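Local coordinates for protein aspartate--tRNA(Asp/Asn) ligase (Thermus thermophilus, PDB 1N9W) that charges both tRNA(Asp) and tRNA(Asn) with L-aspartate, first activating the amino acid with ATP and then transferring it to the acceptor end of the tRNA, at residues L59-L64 against L75-K80; V189-Y194 against M221-D226. All blocks are in the same frame, centred on the assembly; numbering follows the deposited sequence.

Contact 1 of 2, residues L59-L64 against L75-K80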
loop_
_atom_site.group_PDB
_atom_site.type_symbol
_atom_site.label_atom_id
_atom_site.label_comp_id
_atom_site.label_asym_id
_atom_site.label_seq_id
_atom_site.Cartn_x
_atom_site.Cartn_y
_atom_site.Cartn_z
ATOM N N LEU B 59 16.398 -23.615 10.489
ATOM C CA LEU B 59 16.147 -25.025 10.768
ATOM C C LEU B 59 14.756 -25.542 10.444
ATOM O O LEU B 59 13.787 -24.793 10.295
ATOM C CB LEU B 59 16.355 -25.299 12.256
ATOM C CG LEU B 59 17.576 -24.838 13.027
ATOM C CD1 LEU B 59 17.344 -25.189 14.482
ATOM C CD2 LEU B 59 18.833 -25.493 12.498
ATOM N N ARG B 60 14.679 -26.859 10.373
ATOM C CA ARG B 60 13.422 -27.543 10.185
ATOM C C ARG B 60 13.434 -28.548 11.333
ATOM O O ARG B 60 14.447 -29.217 11.556
ATOM C CB ARG B 60 13.387 -28.269 8.842
ATOM C CG ARG B 60 12.216 -29.208 8.700
ATOM C CD ARG B 60 12.080 -29.709 7.279
ATOM N NE ARG B 60 11.349 -30.957 7.264
ATOM C CZ ARG B 60 11.861 -32.129 7.629
ATOM N NH1 ARG B 60 13.123 -32.219 8.026
ATOM N NH2 ARG B 60 11.096 -33.217 7.631
ATOM N N VAL B 61 12.341 -28.611 12.087
ATOM C CA VAL B 61 12.236 -29.542 13.202
ATOM C C VAL B 61 10.959 -30.371 13.145
ATOM O O VAL B 61 9.857 -29.842 12.965
ATOM C CB VAL B 61 12.248 -28.832 14.584
ATOM C CG1 VAL B 61 11.951 -29.861 15.691
ATOM C CG2 VAL B 61 13.601 -28.150 14.841
ATOM N N ARG B 62 11.123 -31.678 13.299
ATOM C CA ARG B 62 9.989 -32.605 13.311
ATOM C C ARG B 62 9.954 -33.222 14.705
ATOM O O ARG B 62 10.954 -33.762 15.176
ATOM C CB ARG B 62 10.182 -33.694 12.250
ATOM C CG ARG B 62 9.153 -34.819 12.321
ATOM C CD ARG B 62 9.290 -35.784 11.141
ATOM N NE ARG B 62 10.568 -36.520 11.132
ATOM C CZ ARG B 62 10.786 -37.665 11.775
ATOM N NH1 ARG B 62 9.818 -38.226 12.492
ATOM N NH2 ARG B 62 11.968 -38.250 11.690
ATOM N N GLY B 63 8.808 -33.137 15.369
ATOM C CA GLY B 63 8.719 -33.694 16.704
ATOM C C GLY B 63 7.366 -33.679 17.382
ATOM O O GLY B 63 6.381 -33.181 16.832
ATOM N N LEU B 64 7.342 -34.224 18.598
ATOM C CA LEU B 64 6.129 -34.339 19.410
ATOM C C LEU B 64 5.869 -33.140 20.321
ATOM O O LEU B 64 6.747 -32.728 21.084
ATOM C CB LEU B 64 6.229 -35.608 20.272
ATOM C CG LEU B 64 5.071 -35.935 21.213
ATOM C CD1 LEU B 64 3.901 -36.448 20.383
ATOM C CD2 LEU B 64 5.507 -36.986 22.242
ATOM N N LEU B 75 4.556 -24.826 26.271
ATOM C CA LEU B 75 4.733 -25.934 25.327
ATOM C C LEU B 75 6.182 -26.306 25.076
ATOM O O LEU B 75 7.099 -25.552 25.382
ATOM C CB LEU B 75 4.135 -25.575 23.964
ATOM C CG LEU B 75 2.729 -26.050 23.676
ATOM C CD1 LEU B 75 2.588 -27.440 24.256
ATOM C CD2 LEU B 75 1.725 -25.111 24.277
ATOM N N GLU B 76 6.363 -27.457 24.449
ATOM C CA GLU B 76 7.678 -27.949 24.133
ATOM C C GLU B 76 7.580 -28.948 22.975
ATOM O O GLU B 76 6.558 -29.612 22.803
ATOM C CB GLU B 76 8.266 -28.591 25.395
ATOM C CG GLU B 76 9.176 -29.767 25.197
ATOM C CD GLU B 76 9.791 -30.241 26.529
ATOM O OE1 GLU B 76 10.251 -29.383 27.304
ATOM O OE2 GLU B 76 9.830 -31.449 26.773
ATOM N N VAL B 77 8.614 -29.017 22.143
ATOM C CA VAL B 77 8.596 -29.990 21.063
ATOM C C VAL B 77 9.787 -30.917 21.246
ATOM O O VAL B 77 10.934 -30.470 21.238
ATOM C CB VAL B 77 8.692 -29.346 19.660
ATOM C CG1 VAL B 77 8.829 -30.445 18.609
ATOM C CG2 VAL B 77 7.463 -28.505 19.362
ATOM N N GLN B 78 9.519 -32.203 21.431
ATOM C CA GLN B 78 10.595 -33.171 21.582
ATOM C C GLN B 78 10.952 -33.625 20.161
ATOM O O GLN B 78 10.201 -34.353 19.516
ATOM C CB GLN B 78 10.124 -34.326 22.494
ATOM C CG GLN B 78 10.414 -34.071 24.009
ATOM C CD GLN B 78 9.417 -34.724 24.982
ATOM O OE1 GLN B 78 9.122 -35.913 24.887
ATOM N NE2 GLN B 78 8.909 -33.937 25.930
ATOM N N ALA B 79 12.101 -33.160 19.674
ATOM C CA ALA B 79 12.550 -33.457 18.317
ATOM C C ALA B 79 12.849 -34.912 17.978
ATOM O O ALA B 79 13.550 -35.611 18.710
ATOM C CB ALA B 79 13.770 -32.596 17.984
ATOM N N LYS B 80 12.315 -35.353 16.846
ATOM C CA LYS B 80 12.552 -36.698 16.359
ATOM C C LYS B 80 13.604 -36.501 15.263
ATOM O O LYS B 80 14.376 -37.407 14.926
ATOM C CB LYS B 80 11.273 -37.280 15.738
ATOM C CG LYS B 80 10.003 -37.010 16.540
ATOM C CD LYS B 80 9.837 -37.948 17.724
ATOM C CE LYS B 80 9.422 -39.338 17.271
ATOM N NZ LYS B 80 9.209 -40.237 18.437
#

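Contact 2 of 2, residues V189-Y194 against M221-D226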
loop_
_atom_site.group_PDB
_atom_site.type_symbol
_atom_site.label_atom_id
_atom_site.label_comp_id
_atom_site.label_asym_id
_atom_site.label_seq_id
_atom_site.Cartn_x
_atom_site.Cartn_y
_atom_site.Cartn_z
ATOM N N VAL B 189 -11.089 13.688 -9.928
ATOM C CA VAL B 189 -11.242 12.468 -10.708
ATOM C C VAL B 189 -12.032 11.410 -9.939
ATOM O O VAL B 189 -12.987 10.833 -10.465
ATOM C CB VAL B 189 -9.852 11.902 -11.109
ATOM C CG1 VAL B 189 -10.010 10.606 -11.901
ATOM C CG2 VAL B 189 -9.085 12.936 -11.934
ATOM N N PHE B 190 -11.651 11.177 -8.686
ATOM C CA PHE B 190 -12.305 10.162 -7.856
ATOM C C PHE B 190 -13.038 10.689 -6.623
ATOM O O PHE B 190 -13.614 9.909 -5.865
ATOM C CB PHE B 190 -11.266 9.121 -7.425
ATOM C CG PHE B 190 -10.710 8.305 -8.564
ATOM C CD1 PHE B 190 -11.555 7.548 -9.367
ATOM C CD2 PHE B 190 -9.335 8.270 -8.812
ATOM C CE1 PHE B 190 -11.047 6.763 -10.401
ATOM C CE2 PHE B 190 -8.812 7.487 -9.846
ATOM C CZ PHE B 190 -9.670 6.732 -10.645
ATOM N N GLU B 191 -13.004 12.005 -6.423
ATOM C CA GLU B 191 -13.691 12.649 -5.295
ATOM C C GLU B 191 -13.079 12.357 -3.923
ATOM O O GLU B 191 -12.992 13.244 -3.070
ATOM C CB GLU B 191 -15.174 12.236 -5.270
ATOM C CG GLU B 191 -16.014 12.697 -6.467
ATOM C CD GLU B 191 -17.448 12.163 -6.422
ATOM O OE1 GLU B 191 -17.990 11.988 -5.304
ATOM O OE2 GLU B 191 -18.041 11.936 -7.501
ATOM N N ARG B 192 -12.665 11.109 -3.717
ATOM C CA ARG B 192 -12.073 10.666 -2.452
ATOM C C ARG B 192 -10.899 9.750 -2.759
ATOM O O ARG B 192 -11.074 8.689 -3.363
ATOM C CB ARG B 192 -13.129 9.903 -1.638
ATOM C CG ARG B 192 -14.364 10.715 -1.393
ATOM C CD ARG B 192 -15.605 9.863 -1.487
ATOM N NE ARG B 192 -15.898 9.184 -0.252
ATOM C CZ ARG B 192 -16.557 9.728 0.765
ATOM N NH1 ARG B 192 -16.997 10.975 0.692
ATOM N NH2 ARG B 192 -16.782 9.013 1.867
ATOM N N VAL B 193 -9.709 10.161 -2.343
ATOM C CA VAL B 193 -8.510 9.373 -2.598
ATOM C C VAL B 193 -7.548 9.390 -1.421
ATOM O O VAL B 193 -7.663 10.214 -0.516
ATOM C CB VAL B 193 -7.722 9.915 -3.827
ATOM C CG1 VAL B 193 -8.626 9.999 -5.040
ATOM C CG2 VAL B 193 -7.117 11.273 -3.507
ATOM N N TYR B 194 -6.604 8.457 -1.439
ATOM C CA TYR B 194 -5.608 8.389 -0.390
ATOM C C TYR B 194 -4.355 7.773 -0.962
ATOM O O TYR B 194 -4.372 7.170 -2.038
ATOM C CB TYR B 194 -6.092 7.547 0.793
ATOM C CG TYR B 194 -6.247 6.075 0.488
ATOM C CD1 TYR B 194 -7.460 5.559 0.041
ATOM C CD2 TYR B 194 -5.180 5.193 0.673
ATOM C CE1 TYR B 194 -7.612 4.197 -0.207
ATOM C CE2 TYR B 194 -5.319 3.833 0.429
ATOM C CZ TYR B 194 -6.541 3.340 -0.009
ATOM O OH TYR B 194 -6.703 1.990 -0.218
ATOM N N MET B 221 -10.207 14.463 0.216
ATOM C CA MET B 221 -11.596 14.242 -0.188
ATOM C C MET B 221 -12.295 15.550 -0.562
ATOM O O MET B 221 -12.040 16.590 0.043
ATOM C CB MET B 221 -12.371 13.523 0.937
ATOM C CG MET B 221 -12.641 14.337 2.194
ATOM S SD MET B 221 -13.406 13.406 3.566
ATOM C CE MET B 221 -14.859 12.714 2.786
ATOM N N GLY B 222 -13.163 15.487 -1.572
ATOM C CA GLY B 222 -13.890 16.665 -2.025
ATOM C C GLY B 222 -15.346 16.674 -1.591
ATOM O O GLY B 222 -15.810 15.742 -0.936
ATOM N N PHE B 223 -16.072 17.730 -1.960
ATOM C CA PHE B 223 -17.483 17.886 -1.605
ATOM C C PHE B 223 -17.703 17.878 -0.094
ATOM O O PHE B 223 -18.631 17.248 0.411
ATOM C CB PHE B 223 -18.325 16.791 -2.258
ATOM C CG PHE B 223 -18.401 16.909 -3.745
ATOM C CD1 PHE B 223 -19.085 17.960 -4.337
ATOM C CD2 PHE B 223 -17.754 15.991 -4.559
ATOM C CE1 PHE B 223 -19.123 18.096 -5.722
ATOM C CE2 PHE B 223 -17.786 16.124 -5.944
ATOM C CZ PHE B 223 -18.472 17.180 -6.525
ATOM N N ILE B 224 -16.841 18.583 0.623
ATOM C CA ILE B 224 -16.957 18.666 2.066
ATOM C C ILE B 224 -17.653 19.976 2.446
ATOM O O ILE B 224 -17.758 20.893 1.628
ATOM C CB ILE B 224 -15.573 18.635 2.740
ATOM C CG1 ILE B 224 -14.741 19.825 2.257
ATOM C CG2 ILE B 224 -14.867 17.316 2.414
ATOM C CD1 ILE B 224 -13.427 19.986 2.990
ATOM N N ALA B 225 -18.119 20.054 3.690
ATOM C CA ALA B 225 -18.789 21.248 4.194
ATOM C C ALA B 225 -17.749 22.194 4.794
ATOM O O ALA B 225 -17.831 23.404 4.613
ATOM C CB ALA B 225 -19.827 20.861 5.251
ATOM N N ASP B 226 -16.775 21.623 5.502
ATOM C CA ASP B 226 -15.697 22.383 6.144
ATOM C C ASP B 226 -14.607 21.432 6.647
ATOM O O ASP B 226 -14.676 20.224 6.412
ATOM C CB ASP B 226 -16.250 23.198 7.318
ATOM C CG ASP B 226 -17.208 22.396 8.184
ATOM O OD1 ASP B 226 -16.980 21.179 8.371
ATOM O OD2 ASP B 226 -18.185 22.984 8.689
#

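Contact 1 of 2, residues L59-L64 against L75-K80
In the OB-fold that forms the anticodon-binding domain of this synthetase, Leu64 and Gln78 pair across the antiparallel hairpin of strands 58-67 and 75-79. The axes of the two short segments meet at 108°, and this accompanies a pairing of just two residue pairs, consistent with the strong coiling of strands in an OB barrel. Leu64 N donates to Gln78 O at 3.0 Å, and Gln78 N returns a bond to Leu64 O at 2.8 Å. One pair further on, Gly63 faces Ala79 in a non-hydrogen-bonded pair. A side chain at Gly63 would collide with Gln78 O and with Val77 CG1, so the bare CA lets the strands come together; Gly63 CA lies only 3.2 Å from Gln78 O. Val77 CG1, anti to its backbone N (chi1 174°), rests against Gly63 CA and C. The buried Val61 meets Ala79 CB through its CG1 at 4.0 Å, and both side chains also touch Val45 of strand 41-47, which brings a third strand into this apolar cluster. A side-chain bond within residues 75-80 joins Gln78 and Glu76: Gln78 NE2 gives a hydrogen bond of 2.8 Å to the anti lone pair of Glu76 OE2, while Glu76 OE1 accepts one from Asn68. Glu76 and Asn68 are both sites of interaction with tRNA, so these bonds probably help to fix the orientation of a carboxylate at the tRNA-contacting site. Beyond the Gly63-Ala79 pair Lys80 N donates an almost straight bond to Arg62 O at 2.7 Å. The Arg62 side chain, whose NE forms a salt bridge with Glu81, crosses that of Lys80 at about a right angle, and Lys80 CB lies over one face of the guanidinium, 3.7 Å from Arg62 NH1.

Contact 2 of 2, residues V189-Y194 against M221-D226
Glu191 and Phe223 meet obliquely where one chain segment enters the sheet of the class II catalytic domain and another leaves it. Glu191 CG comes to the edge of the phenyl ring, near its plane, 3.9 Å from Phe223 CE2, and the carboxylate is turned 76° from the ring plane. Glu191 CG lies anti to the carbonyl carbon, beside the backbone N (chi1 -65°), and the chain runs on extended, leading the carboxylate past the ring to the second subunit, where OE1 makes salt bridges with Arg39 and Arg2 of that subunit. An alanine here would probably leave those two arginines without their carboxylate partner and open a gap beside the edge of the Phe223 ring. Arg192 and Met221 are arranged differently: they form an antiparallel non-hydrogen-bonded pair, and their side chains lie side by side, pointing the same way from one face of the sheet. Near the backbone Arg192 CG is 4.2 Å from Met221 CB; further out Met221 CE approaches Arg192 NH1 at 3.5 Å. Arg192 NE donates to the backbone O of Gln142. Between the backbones Gly222 N donates to Glu191 O at 2.7 Å. Glu191 has positive phi (69°), which ends helix 181-190 and turns the chain into strand 192-198. That strand lies between strands 145-146 and 215-222, while Met221 also packs on Leu230 and Leu233 of helix 227-248.

The two contacts come in series along the chain and lie on opposite sides of its centre, their own centres 55 Å apart and their nearest atoms about 35 Å apart. They share no strand or sheet: contact 1 belongs to the OB-fold sheet, contact 2 to the mixed sheet of the class II catalytic domain. The principle illustrated is division of labour, with anticodon-side tRNA contacts in one module and, consistent with the predicted aspartate and ATP sites, aminoacylation in the other. The dimer nevertheless brings the two kinds of module together, since residues 189-194 and 221-226 touch Asp38, Arg39 and Gly20 in the OB-fold of the second subunit.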